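Local coordinates for uncharacterized protein (Legionella pneumophila subsp. pneumophila, PDB 5T2X) that is of unknown function but folds as an all-helical chain of the DUF5630 family, at residues A[141-144]-A[145-148]; A[255-258]-A[259-263]. All coordinates share one frame; numbering follows the deposited sequence.

Interaction 1 (A[141-144]-A[145-148])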
loop_
_atom_site.group_PDB
_atom_site.type_symbol
_atom_site.label_atom_id
_atom_site.label_comp_id
_atom_site.label_asym_id
_atom_site.label_seq_id
_atom_site.Cartn_x
_atom_site.Cartn_y
_atom_site.Cartn_z
ATOM N N TRP A 141 3.434 -12.149 -6.056
ATOM C CA TRP A 141 4.730 -12.753 -6.353
ATOM C C TRP A 141 5.061 -13.863 -5.365
ATOM O O TRP A 141 5.484 -14.955 -5.758
ATOM C CB TRP A 141 5.813 -11.673 -6.341
ATOM C CG TRP A 141 7.211 -12.199 -6.238
ATOM C CD1 TRP A 141 7.936 -12.804 -7.224
ATOM C CD2 TRP A 141 8.066 -12.144 -5.089
ATOM N NE1 TRP A 141 9.184 -13.138 -6.757
ATOM C CE2 TRP A 141 9.290 -12.743 -5.449
ATOM C CE3 TRP A 141 7.913 -11.649 -3.789
ATOM C CZ2 TRP A 141 10.354 -12.862 -4.557
ATOM C CZ3 TRP A 141 8.972 -11.769 -2.905
ATOM C CH2 TRP A 141 10.176 -12.370 -3.293
ATOM N N ALA A 142 4.870 -13.602 -4.070
ATOM C CA ALA A 142 5.181 -14.616 -3.071
ATOM C C ALA A 142 4.190 -15.771 -3.115
ATOM O O ALA A 142 4.558 -16.912 -2.809
ATOM C CB ALA A 142 5.215 -13.990 -1.678
ATOM N N TYR A 143 2.939 -15.505 -3.500
ATOM C CA TYR A 143 1.954 -16.579 -3.574
ATOM C C TYR A 143 2.279 -17.549 -4.703
ATOM O O TYR A 143 2.153 -18.767 -4.535
ATOM C CB TYR A 143 0.550 -16.006 -3.754
ATOM C CG TYR A 143 -0.513 -17.074 -3.882
ATOM C CD1 TYR A 143 -0.942 -17.787 -2.770
ATOM C CD2 TYR A 143 -1.081 -17.375 -5.114
ATOM C CE1 TYR A 143 -1.908 -18.769 -2.879
ATOM C CE2 TYR A 143 -2.052 -18.355 -5.232
ATOM C CZ TYR A 143 -2.461 -19.048 -4.111
ATOM O OH TYR A 143 -3.425 -20.024 -4.218
ATOM N N GLU A 144 2.692 -17.029 -5.860
ATOM C CA GLU A 144 3.072 -17.906 -6.963
ATOM C C GLU A 144 4.326 -18.703 -6.624
ATOM O O GLU A 144 4.458 -19.861 -7.036
ATOM C CB GLU A 144 3.275 -17.089 -8.239
ATOM C CG GLU A 144 2.008 -16.412 -8.747
ATOM C CD GLU A 144 0.913 -17.403 -9.108
ATOM O OE1 GLU A 144 1.240 -18.533 -9.535
ATOM O OE2 GLU A 144 -0.277 -17.054 -8.961
ATOM N N LYS A 145 5.255 -18.100 -5.877
ATOM C CA LYS A 145 6.404 -18.848 -5.374
ATOM C C LYS A 145 5.951 -19.973 -4.450
ATOM O O LYS A 145 6.433 -21.107 -4.547
ATOM C CB LYS A 145 7.362 -17.910 -4.638
ATOM C CG LYS A 145 8.046 -16.879 -5.516
ATOM C CD LYS A 145 9.308 -17.435 -6.139
ATOM C CE LYS A 145 10.007 -16.393 -6.995
ATOM N NZ LYS A 145 11.248 -16.930 -7.617
ATOM N N TYR A 146 5.024 -19.667 -3.542
ATOM C CA TYR A 146 4.494 -20.687 -2.646
ATOM C C TYR A 146 3.723 -21.749 -3.419
ATOM O O TYR A 146 3.828 -22.944 -3.120
ATOM C CB TYR A 146 3.607 -20.030 -1.586
ATOM C CG TYR A 146 2.836 -20.996 -0.717
ATOM C CD1 TYR A 146 3.495 -21.913 0.091
ATOM C CD2 TYR A 146 1.448 -20.974 -0.686
ATOM C CE1 TYR A 146 2.793 -22.792 0.893
ATOM C CE2 TYR A 146 0.738 -21.847 0.113
ATOM C CZ TYR A 146 1.415 -22.753 0.901
ATOM O OH TYR A 146 0.712 -23.623 1.698
ATOM N N LYS A 147 2.959 -21.331 -4.430
ATOM C CA LYS A 147 2.142 -22.271 -5.189
ATOM C C LYS A 147 2.992 -23.268 -5.967
ATOM O O LYS A 147 2.586 -24.423 -6.136
ATOM C CB LYS A 147 1.217 -21.505 -6.135
ATOM C CG LYS A 147 0.223 -22.369 -6.890
ATOM C CD LYS A 147 -0.663 -21.514 -7.784
ATOM C CE LYS A 147 -1.675 -22.359 -8.538
ATOM N NZ LYS A 147 -2.516 -21.526 -9.442
HETATM N N MSE A 148 4.165 -22.857 -6.439
HETATM C CA MSE A 148 4.994 -23.749 -7.243
HETATM C C MSE A 148 5.894 -24.640 -6.386
HETATM O O MSE A 148 6.678 -25.425 -6.920
HETATM C CB MSE A 148 5.841 -22.952 -8.240
HETATM C CG MSE A 148 7.006 -22.191 -7.635
HETATM SE SE MSE A 148 8.129 -21.387 -9.020
HETATM C CE MSE A 148 9.433 -20.504 -7.880
#
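Residues 141-147 make about the last two turns of helix 132-147, Met-148 follows in the loop, and each of the four residues 145 to 148 gives its backbone N-H to the carbonyl four positions earlier. The shortest of these bonds runs from Lys-147 N to Tyr-143 O, at 2.7 Å. The last, from Met-148 N to Glu-144 O at 3.1 Å, is the most bent, with 142° at the hydrogen. Met-148 is a selenomethionine.

The main side-chain contact joins Trp-141 and Lys-145. The first torsion of the lysine (chi1 -67°) sets CG anti to the carbonyl carbon and over one face of the indole. There CG of Lys-145 stands 4.1 Å above the plane of the Trp-141 ring, offset toward the rim. A bend at chi2 (-86°) then carries the rest of the chain along the indole, and CE of Lys-145 comes within 3.4 Å of Trp-141 NE1. The touching atoms of the lysine are methylenes; NZ lies beyond them.

Tyr-143 meets two residues obliquely. Its CD1 is 4.5 Å from CD2 of Tyr-146, a loose apolar contact. Its CE2 is 4.3 Å from CD of Lys-147, whose chain is fully extended. Glu-144 lies alongside Lys-147, pointing the same way. OE1 of Glu-144 is 4.8 Å from Lys-147 NZ, not in contact; the opposite charges may still attract weakly.

The hydroxyl of Tyr-143 is hydrogen-bonded to the carbonyl oxygen of Asn-182 in helix 169-185, and Tyr-143 and Tyr-146 both touch Leu-183 of that helix and Leu-186 just after it. Trp-141 meets the ring of Phe-115. Ala-142 and Tyr-143 rest on Thr-157 of helix 153-167, so this helix end packs against the next two helices of the chain.

Interaction 2 (A[255-258]-A[259-263])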
loop_
_atom_site.group_PDB
_atom_site.type_symbol
_atom_site.label_atom_id
_atom_site.label_comp_id
_atom_site.label_asym_id
_atom_site.label_seq_id
_atom_site.Cartn_x
_atom_site.Cartn_y
_atom_site.Cartn_z
ATOM N N LEU A 255 -18.408 -18.255 15.169
ATOM C CA LEU A 255 -18.862 -17.062 14.460
ATOM C C LEU A 255 -18.926 -15.858 15.392
ATOM O O LEU A 255 -18.426 -14.776 15.063
ATOM C CB LEU A 255 -20.225 -17.317 13.817
ATOM C CG LEU A 255 -20.237 -18.116 12.513
ATOM C CD1 LEU A 255 -21.654 -18.241 11.979
ATOM C CD2 LEU A 255 -19.331 -17.468 11.477
ATOM N N ASN A 256 -19.543 -16.028 16.566
ATOM C CA ASN A 256 -19.654 -14.920 17.511
ATOM C C ASN A 256 -18.286 -14.433 17.965
ATOM O O ASN A 256 -18.103 -13.234 18.209
ATOM C CB ASN A 256 -20.495 -15.340 18.718
ATOM C CG ASN A 256 -21.946 -15.588 18.359
ATOM O OD1 ASN A 256 -22.529 -14.866 17.551
ATOM N ND2 ASN A 256 -22.536 -16.617 18.956
ATOM N N LYS A 257 -17.313 -15.338 18.081
ATOM C CA LYS A 257 -15.968 -14.925 18.461
ATOM C C LYS A 257 -15.312 -14.105 17.357
ATOM O O LYS A 257 -14.621 -13.119 17.635
ATOM C CB LYS A 257 -15.121 -16.153 18.800
ATOM C CG LYS A 257 -13.737 -15.827 19.345
ATOM C CD LYS A 257 -13.818 -15.076 20.667
ATOM C CE LYS A 257 -14.568 -15.880 21.720
ATOM N NZ LYS A 257 -13.920 -17.195 21.988
ATOM N N ILE A 258 -15.527 -14.492 16.097
ATOM C CA ILE A 258 -14.918 -13.771 14.984
ATOM C C ILE A 258 -15.587 -12.416 14.790
ATOM O O ILE A 258 -14.913 -11.405 14.558
ATOM C CB ILE A 258 -14.977 -14.628 13.704
ATOM C CG1 ILE A 258 -14.143 -15.899 13.877
ATOM C CG2 ILE A 258 -14.497 -13.831 12.500
ATOM C CD1 ILE A 258 -14.193 -16.834 12.688
ATOM N N TYR A 259 -16.919 -12.370 14.884
ATOM C CA TYR A 259 -17.628 -11.101 14.746
ATOM C C TYR A 259 -17.237 -10.126 15.850
ATOM O O TYR A 259 -17.126 -8.918 15.610
ATOM C CB TYR A 259 -19.138 -11.337 14.752
ATOM C CG TYR A 259 -19.734 -11.648 13.396
ATOM C CD1 TYR A 259 -19.759 -12.946 12.906
ATOM C CD2 TYR A 259 -20.286 -10.642 12.611
ATOM C CE1 TYR A 259 -20.308 -13.235 11.669
ATOM C CE2 TYR A 259 -20.837 -10.920 11.374
ATOM C CZ TYR A 259 -20.846 -12.219 10.908
ATOM O OH TYR A 259 -21.393 -12.504 9.676
ATOM N N ASP A 260 -17.022 -10.631 17.067
ATOM C CA ASP A 260 -16.627 -9.757 18.167
ATOM C C ASP A 260 -15.201 -9.250 17.986
ATOM O O ASP A 260 -14.909 -8.088 18.289
ATOM C CB ASP A 260 -16.776 -10.488 19.501
ATOM C CG ASP A 260 -18.227 -10.668 19.909
ATOM O OD1 ASP A 260 -19.110 -10.602 19.027
ATOM O OD2 ASP A 260 -18.484 -10.876 21.114
ATOM N N LYS A 261 -14.300 -10.106 17.497
ATOM C CA LYS A 261 -12.930 -9.669 17.249
ATOM C C LYS A 261 -12.877 -8.629 16.137
ATOM O O LYS A 261 -12.106 -7.666 16.217
ATOM C CB LYS A 261 -12.044 -10.867 16.908
ATOM C CG LYS A 261 -11.737 -11.777 18.089
ATOM C CD LYS A 261 -10.961 -13.011 17.653
ATOM C CE LYS A 261 -9.643 -12.636 16.993
ATOM N NZ LYS A 261 -8.885 -13.837 16.543
ATOM N N ALA A 262 -13.691 -8.804 15.093
ATOM C CA ALA A 262 -13.709 -7.838 14.001
ATOM C C ALA A 262 -14.257 -6.492 14.461
ATOM O O ALA A 262 -13.716 -5.440 14.101
ATOM C CB ALA A 262 -14.529 -8.382 12.832
ATOM N N SER A 263 -15.328 -6.506 15.258
ATOM C CA SER A 263 -15.895 -5.258 15.759
ATOM C C SER A 263 -14.936 -4.557 16.712
ATOM O O SER A 263 -14.817 -3.327 16.688
ATOM C CB SER A 263 -17.233 -5.525 16.449
ATOM O OG SER A 263 -18.177 -6.069 15.544
#
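Tyr-259 meets Leu-255, one turn earlier in helix 252-272, through its backbone and its ring. The backbone N-H of Tyr-259 bonds to Leu-255 O at 2.8 Å, nearly straight at 171°. Three more bonds continue the helical pattern: Asp-260 to Asn-256, Lys-261 to Lys-257 and Ala-262 to Ile-258.

One polar side chain joins this ladder, by a bond within 259-263 and not across the contact. In Ser-263, chi1 (-62°) sets OG anti to the carbonyl carbon and lets it reach back to Tyr-259 O, to which OG bonds at 3.0 Å. The backbone N-H of Ser-263 reaches the same oxygen from the opposite face of its plane. Tyr-259 O is therefore gripped by two donors from one residue.

Apolar contact is light. CD2 of Leu-255 lies 4.3 Å from CE1 of Tyr-259. The tyrosine ring also brings its edge to the backbone, with CD1 of Tyr-259 3.1 Å from Leu-255 O and that oxygen in the ring plane. CG of Lys-257 lies 4.3 Å from CD of Lys-261.

One close approach is probably unfavourable. OD1 of Asp-260 is 2.9 Å from Asn-256 O, and both are acceptors. This is the same oxygen that takes the backbone N-H of Asp-260, so one residue brings it both a donor and a competing acceptor.

Helix 191-207 lies against this part of helix 252-272, with Ala-262 on Leu-202 and Ile-203, and Leu-255 on Leu-198. Lys-261 NZ makes a long, weak ion pair with Glu-199 of the same helix 191-207. Leu-255 touches Ile-245 and Tyr-259 touches Ile-241 of helix 237-248, so this part of the helix packs on two earlier helices.

How the interactions relate
Interaction 1 comes first along the chain, at the C-terminal end of helix 132-147. Interaction 2 follows in the first half and middle of helix 252-272, the last helix modelled. Their centres are about 30 Å apart and their nearest atoms about 20 Å, so they do not touch. They share no helix, and there are no strands in the modelled chain. The two rest on different neighbouring helices. Each thus records how a different part of the all-helical fold is joined to its neighbours. Neither points to a function, which remains unknown for this protein.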